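Side-chain contact in obscurin (Homo sapiens, PDB 2YZ8), which probably serves as a structural protein of muscle, built largely from immunoglobulin-like domains: residues N69-P72 / Q73-G76. Sequence-based numbering, arbitrary orientation.
Sequences NLRP and QDSG
The guanidinium edge of Arg71 carrying NE and NH2 meets both oxygens of Asp74 in a salt bridge: NE bonds to OD2 at 3.1 Å and NH2 to OD1 at 2.7 Å. The two flat groups are turned 54° apart, and the bend at chi3 (-63°) curls the arginine chain back over the turn to bring both nitrogens to the acid. OD2 also accepts the backbone N of Arg71 at 2.8 Å, from the same face of the carboxylate as NE. In return Asp74 N donates to Arg71 O at 3.0 Å, so the two residues are tied by both backbone and side chain. One residue further along, Pro72 O takes two donors from Ser75, its N at 3.1 Å and its OG at 2.7 Å, the hydroxyl lying almost in line with the C=O (165°). Beneath the acid, Leu70 CD2 packs on Asp74 CB at 3.7 Å and reaches into the core against Leu91 and Val93. Lys53 NZ makes a second salt bridge to Asp74 OD2, and Tyr78 OH, from strand 76-82, hydrogen-bonds to Asp74 O in the preceding loop, the tyrosine corner of immunoglobulin domains. An asparagine at Asp74 would probably leave the Arg71 and Lys53 cations without the negative charge they share. Buried, and met by three N-H donors of Arg71 and by Lys53, the carboxylate is probably kept ionised, joining Arg71 within the turn to Lys53 in the loop before strand 54-59.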
loop_
_atom_site.group_PDB
_atom_site.type_symbol
_atom_site.label_atom_id
_atom_site.label_comp_id
_atom_site.label_asym_id
_atom_site.label_seq_id
_atom_site.Cartn_x
_atom_site.Cartn_y
_atom_site.Cartn_z
ATOM N N ASN A 69 7.269 -11.269 2.394
ATOM C CA ASN A 69 7.073 -12.665 1.972
ATOM C C ASN A 69 5.948 -12.832 0.941
ATOM O O ASN A 69 4.976 -13.566 1.171
ATOM C CB ASN A 69 6.844 -13.579 3.187
ATOM C CG ASN A 69 8.039 -13.620 4.134
ATOM O OD1 ASN A 69 8.525 -12.587 4.593
ATOM N ND2 ASN A 69 8.507 -14.826 4.443
ATOM N N LEU A 70 6.087 -12.146 -0.194
ATOM C CA LEU A 70 5.053 -12.152 -1.226
ATOM C C LEU A 70 4.699 -13.545 -1.732
ATOM O O LEU A 70 5.574 -14.314 -2.149
ATOM C CB LEU A 70 5.439 -11.264 -2.414
ATOM C CG LEU A 70 4.967 -9.809 -2.423
ATOM C CD1 LEU A 70 5.341 -9.204 -3.754
ATOM C CD2 LEU A 70 3.461 -9.692 -2.201
ATOM N N ARG A 71 3.405 -13.845 -1.669
ATOM C CA ARG A 71 2.823 -15.062 -2.210
ATOM C C ARG A 71 1.812 -14.616 -3.268
ATOM O O ARG A 71 1.382 -13.463 -3.238
ATOM C CB ARG A 71 2.084 -15.814 -1.107
ATOM C CG ARG A 71 2.910 -16.224 0.100
ATOM C CD ARG A 71 1.986 -16.520 1.275
ATOM N NE ARG A 71 1.238 -15.325 1.674
ATOM C CZ ARG A 71 0.109 -15.335 2.380
ATOM N NH1 ARG A 71 -0.433 -16.479 2.775
ATOM N NH2 ARG A 71 -0.483 -14.188 2.686
ATOM N N PRO A 72 1.414 -15.517 -4.198
ATOM C CA PRO A 72 0.355 -15.148 -5.151
ATOM C C PRO A 72 -0.961 -14.694 -4.494
ATOM O O PRO A 72 -1.657 -13.846 -5.051
ATOM C CB PRO A 72 0.125 -16.438 -5.953
ATOM C CG PRO A 72 1.380 -17.226 -5.799
ATOM C CD PRO A 72 1.914 -16.887 -4.432
ATOM N N GLN A 73 -1.287 -15.256 -3.332
ATOM C CA GLN A 73 -2.495 -14.899 -2.571
ATOM C C GLN A 73 -2.452 -13.482 -2.006
ATOM O O GLN A 73 -3.473 -12.978 -1.527
ATOM C CB GLN A 73 -2.719 -15.868 -1.400
ATOM C CG GLN A 73 -2.952 -17.313 -1.781
ATOM C CD GLN A 73 -1.717 -18.184 -1.622
ATOM O OE1 GLN A 73 -1.828 -19.381 -1.360
ATOM N NE2 GLN A 73 -0.539 -17.594 -1.788
ATOM N N ASP A 74 -1.271 -12.863 -2.025
ATOM C CA ASP A 74 -1.105 -11.486 -1.563
ATOM C C ASP A 74 -1.417 -10.490 -2.671
ATOM O O ASP A 74 -1.508 -9.294 -2.418
ATOM C CB ASP A 74 0.326 -11.242 -1.068
ATOM C CG ASP A 74 0.671 -12.036 0.176
ATOM O OD1 ASP A 74 -0.157 -12.082 1.109
ATOM O OD2 ASP A 74 1.790 -12.591 0.236
ATOM N N SER A 75 -1.570 -10.984 -3.899
ATOM C CA SER A 75 -1.873 -10.127 -5.036
ATOM C C SER A 75 -3.323 -9.654 -4.976
ATOM O O SER A 75 -4.172 -10.297 -4.349
ATOM C CB SER A 75 -1.593 -10.860 -6.355
ATOM O OG SER A 75 -2.576 -11.842 -6.614
ATOM N N GLY A 76 -3.598 -8.530 -5.634
ATOM C CA GLY A 76 -4.949 -7.972 -5.704
ATOM C C GLY A 76 -4.925 -6.470 -5.487
ATOM O O GLY A 76 -3.875 -5.826 -5.604
#